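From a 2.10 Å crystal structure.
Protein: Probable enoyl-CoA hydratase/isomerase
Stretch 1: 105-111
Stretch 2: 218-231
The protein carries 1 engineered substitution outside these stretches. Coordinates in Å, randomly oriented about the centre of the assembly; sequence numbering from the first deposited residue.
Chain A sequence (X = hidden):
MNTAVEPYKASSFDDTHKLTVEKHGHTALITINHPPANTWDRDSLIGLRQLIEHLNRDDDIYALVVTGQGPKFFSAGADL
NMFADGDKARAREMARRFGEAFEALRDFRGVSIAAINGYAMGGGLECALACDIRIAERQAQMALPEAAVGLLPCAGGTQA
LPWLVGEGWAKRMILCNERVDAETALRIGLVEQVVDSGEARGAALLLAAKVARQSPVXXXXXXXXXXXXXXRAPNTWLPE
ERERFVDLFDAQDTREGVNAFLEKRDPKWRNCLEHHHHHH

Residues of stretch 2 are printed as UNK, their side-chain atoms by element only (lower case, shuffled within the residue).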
# COMPACT_ATOMS: atom_id res chain seq x y z
N LEU A 105 1.59 -1.61 24.12
CA LEU A 105 0.35 -2.17 24.66
C LEU A 105 -0.47 -2.79 23.55
O LEU A 105 -0.92 -3.94 23.66
CB LEU A 105 -0.44 -1.04 25.33
CG LEU A 105 -1.90 -1.32 25.73
CD1 LEU A 105 -1.96 -2.49 26.71
CD2 LEU A 105 -2.68 -0.07 26.22
N ARG A 106 -0.56 -2.08 22.42
CA ARG A 106 -1.28 -2.57 21.26
C ARG A 106 -0.67 -3.86 20.75
O ARG A 106 -1.36 -4.68 20.14
CB ARG A 106 -1.23 -1.50 20.18
CG ARG A 106 -1.69 -1.97 18.84
CD ARG A 106 -1.52 -0.87 17.82
NE ARG A 106 -0.14 -0.47 17.60
CZ ARG A 106 0.61 -0.92 16.61
NH1 ARG A 106 0.10 -1.80 15.76
NH2 ARG A 106 1.86 -0.51 16.46
N ASP A 107 0.63 -4.03 20.93
CA ASP A 107 1.31 -5.23 20.49
C ASP A 107 1.40 -6.31 21.57
O ASP A 107 2.12 -7.29 21.37
CB ASP A 107 2.70 -4.86 19.99
CG ASP A 107 2.65 -4.08 18.71
OD1 ASP A 107 1.56 -3.98 18.12
OD2 ASP A 107 3.70 -3.56 18.31
N PHE A 108 0.72 -6.15 22.71
CA PHE A 108 0.78 -7.21 23.71
C PHE A 108 0.26 -8.50 23.08
O PHE A 108 -0.79 -8.49 22.43
CB PHE A 108 -0.04 -6.82 24.94
CG PHE A 108 -0.24 -7.94 25.91
CD1 PHE A 108 0.80 -8.75 26.27
CD2 PHE A 108 -1.47 -8.17 26.48
CE1 PHE A 108 0.62 -9.80 27.15
CE2 PHE A 108 -1.65 -9.22 27.37
CZ PHE A 108 -0.61 -10.03 27.70
N ARG A 109 1.00 -9.59 23.24
CA ARG A 109 0.60 -10.84 22.58
C ARG A 109 -0.75 -11.33 23.08
O ARG A 109 -1.55 -11.87 22.31
CB ARG A 109 1.65 -11.92 22.75
CG ARG A 109 2.05 -12.26 24.17
CD ARG A 109 3.04 -13.40 24.14
NE ARG A 109 3.31 -13.87 25.49
CZ ARG A 109 4.01 -14.96 25.77
NH1 ARG A 109 4.50 -15.72 24.80
NH2 ARG A 109 4.20 -15.30 27.03
N GLY A 110 -0.98 -11.23 24.38
CA GLY A 110 -2.26 -11.56 24.95
C GLY A 110 -3.27 -10.46 24.74
O GLY A 110 -2.95 -9.38 24.26
N VAL A 111 -4.54 -10.79 24.99
CA VAL A 111 -5.61 -9.81 24.86
C VAL A 111 -5.51 -8.78 25.98
O VAL A 111 -5.23 -9.09 27.14
CB VAL A 111 -6.98 -10.50 24.87
CG1 VAL A 111 -7.16 -11.22 26.16
CG2 VAL A 111 -8.07 -9.49 24.68
N UNK A 218 -2.50 -20.21 20.06
CA UNK A 218 -3.34 -19.72 18.99
C UNK A 218 -3.58 -18.23 19.16
O UNK A 218 -3.32 -17.45 18.24
c UNK A 218 -4.67 -20.47 18.98
N UNK A 219 -3.90 -17.82 20.38
CA UNK A 219 -4.27 -16.43 20.62
C UNK A 219 -3.15 -15.50 20.18
O UNK A 219 -3.40 -14.53 19.44
c UNK A 219 -4.62 -16.22 22.10
c UNK A 219 -4.77 -14.71 22.39
c UNK A 219 -7.15 -16.75 21.84
c UNK A 219 -5.83 -17.08 22.53
N UNK A 220 -1.90 -15.81 20.54
CA UNK A 220 -0.79 -14.90 20.23
C UNK A 220 -0.62 -14.73 18.73
O UNK A 220 -0.32 -13.63 18.26
c UNK A 220 1.74 -16.31 22.68
n UNK A 220 1.77 -17.45 23.58
c UNK A 220 0.51 -15.39 20.84
n UNK A 220 1.31 -16.23 25.48
c UNK A 220 1.58 -17.40 24.88
c UNK A 220 0.37 -16.01 22.18
n UNK A 220 1.64 -18.52 25.58
N UNK A 221 -0.67 -15.82 17.98
CA UNK A 221 -0.57 -15.76 16.53
C UNK A 221 -1.78 -15.09 15.88
O UNK A 221 -1.62 -14.33 14.92
o UNK A 221 -1.64 -17.85 15.99
c UNK A 221 -0.38 -17.17 15.98
c UNK A 221 0.65 -17.93 16.82
N UNK A 222 -2.98 -15.41 16.36
CA UNK A 222 -4.18 -14.87 15.72
C UNK A 222 -4.25 -13.36 15.87
O UNK A 222 -4.58 -12.65 14.91
c UNK A 222 -5.32 -17.04 16.20
c UNK A 222 -6.62 -15.03 15.56
c UNK A 222 -6.51 -17.77 16.76
c UNK A 222 -5.42 -15.54 16.31
N UNK A 223 -3.89 -12.83 17.04
CA UNK A 223 -4.10 -11.41 17.29
C UNK A 223 -3.45 -10.51 16.24
O UNK A 223 -4.11 -9.55 15.80
c UNK A 223 -3.76 -9.58 19.06
n UNK A 223 -2.70 -6.85 20.14
c UNK A 223 -3.36 -7.91 20.93
c UNK A 223 -3.13 -9.32 20.41
c UNK A 223 -3.57 -11.04 18.67
N UNK A 224 -2.23 -10.76 15.79
CA UNK A 224 -1.67 -9.91 14.74
C UNK A 224 -2.51 -9.91 13.49
O UNK A 224 -2.66 -8.86 12.85
c UNK A 224 0.08 -11.08 15.84
c UNK A 224 -1.18 -11.55 16.46
c UNK A 224 -0.28 -10.52 14.52
N UNK A 225 -3.11 -11.05 13.13
CA UNK A 225 -3.88 -11.11 11.90
C UNK A 225 -5.03 -10.13 11.91
O UNK A 225 -5.22 -9.36 10.96
c UNK A 225 -3.34 -13.53 11.43
c UNK A 225 -3.93 -14.93 11.19
c UNK A 225 -2.51 -13.04 10.24
c UNK A 225 -4.43 -12.52 11.71
N UNK A 226 -5.76 -10.08 13.03
CA UNK A 226 -6.87 -9.14 13.11
C UNK A 226 -6.35 -7.74 12.90
O UNK A 226 -6.95 -6.95 12.17
c UNK A 226 -7.58 -9.26 14.47
c UNK A 226 -8.75 -10.96 15.97
c UNK A 226 -8.09 -10.70 14.65
c UNK A 226 -8.66 -8.18 14.58
N UNK A 227 -5.18 -7.45 13.43
CA UNK A 227 -4.61 -6.12 13.32
C UNK A 227 -3.78 -5.94 12.07
O UNK A 227 -3.14 -4.90 11.91
o UNK A 227 -4.26 -4.97 17.98
n UNK A 227 -2.42 -5.68 16.96
c UNK A 227 -3.76 -5.82 14.55
c UNK A 227 -4.54 -5.89 15.81
c UNK A 227 -3.72 -5.49 17.02
N UNK A 228 -3.80 -6.93 11.17
CA UNK A 228 -3.03 -6.80 9.95
C UNK A 228 -3.50 -5.67 9.06
O UNK A 228 -2.69 -5.03 8.38
N UNK A 229 -4.80 -5.38 9.06
CA UNK A 229 -5.34 -4.35 8.19
C UNK A 229 -4.69 -3.01 8.46
O UNK A 229 -4.60 -2.18 7.56
c UNK A 229 -6.85 -4.24 8.35
N UNK A 230 -4.30 -2.75 9.71
CA UNK A 230 -3.65 -1.47 9.99
C UNK A 230 -2.35 -1.34 9.21
O UNK A 230 -1.99 -0.25 8.77
n UNK A 230 -5.21 -1.67 14.67
n UNK A 230 -4.28 -0.71 16.53
c UNK A 230 -4.11 -1.32 13.79
c UNK A 230 -3.36 -1.29 11.47
n UNK A 230 -6.31 -1.76 16.68
c UNK A 230 -5.27 -1.38 15.96
c UNK A 230 -4.48 -1.63 12.37
N UNK A 231 -1.58 -2.41 9.16
CA UNK A 231 -0.35 -2.36 8.39
C UNK A 231 -0.61 -2.36 6.88
O UNK A 231 0.07 -1.65 6.13
c UNK A 231 0.54 -3.53 8.82
o UNK A 231 2.39 -1.59 9.37
c UNK A 231 2.05 -2.23 10.39
o UNK A 231 2.48 -1.97 11.54
c UNK A 231 1.05 -3.36 10.25

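Position 218 carries one side-chain carbon, out of reach of stretch 1: Ala 218, small enough for a buried helical site. At 219 four carbons fork at the first, with one arm two carbons long, and the group points toward stretch 1, packing against the carbonyl of Arg 109. This is Ile 219, whose CG2 lies 4.3 Å from Arg 109 O.

Position 220 has three carbons, a nitrogen, then a carbon bearing two more nitrogens, a planar group lying flat on the guanidinium of Arg 109: Arg 220. The centres are 3.6 Å apart and the planes at 25°, with Arg 220 NH1 3.0 Å from Arg 109 CZ. Both groups are donors, so stacking, not hydrogen bonding, joins them.

At 221 one carbon carries an oxygen and a carbon, pointing away from stretch 1: Thr 221. It suits a partly exposed helical site, where its OG1 donates to Ala 218 O at 2.8 Å, an acceptor whose place is less sure. Position 222 repeats the four-carbon fork at the first carbon, out of reach of stretch 1; the branched aliphatic chain of Ile 222 suits its buried place.

At 223 four carbons in a row end in a nitrogen that reaches the carbonyl of Arg 106, the chain passing that of Phe 108: Lys 223. It is extended through its first three torsions (all t), then turns at chi4 (m). Its NZ donates to Arg 106 O at 2.6 Å, while its CE lies 3.0 Å from Phe 108 O; a long, flexible amine suits a buried site lined with carbonyls.

At 224 three carbons close a ring onto the backbone nitrogen, identifying Pro 224. Without an N-H it cannot bond to the preceding turn, and the helix kinks here. Positions 225 and 226 each have four carbons, forked at the second in Leu 225 and at the first in Ile 226; out of reach of stretch 1, these branched aliphatic chains suit burial.

At 227 the third of three carbons carries an oxygen and a nitrogen, and the group reaches the carbonyl of Arg 106: Gln 227. It leaves helical geometry, and its NE2 makes a weak hydrogen bond to Arg 106 O at 3.5 Å. Position 228 has no side-chain atoms, so it is Gly 228; a CB would be crowded by Leu 225 O. Position 229 has one carbon, undemanding at a partly exposed site: Ala 229. Position 230 has three carbons, a nitrogen, then a carbon carrying two more nitrogens, close to the side chain of Arg 106: Arg 230. Its NH1 lies 3.1 Å from Arg 106 CD, while NE and NH2 are hydrogen-bonded elsewhere in the structure. At 231 the third of three carbons carries two oxygens: Glu 231, exposed and suited to solvent.

The contact buries 481 Å². Its centre is Arg 106 O, a carbonyl just where the helix of stretch 1 ends, which accepts from both Lys 223 and Gln 227. The stacked arginines spread the interface further, their like charges being tolerated face to face.

Stretch 2, residues 218-231: AIRTIKPLIQGARE
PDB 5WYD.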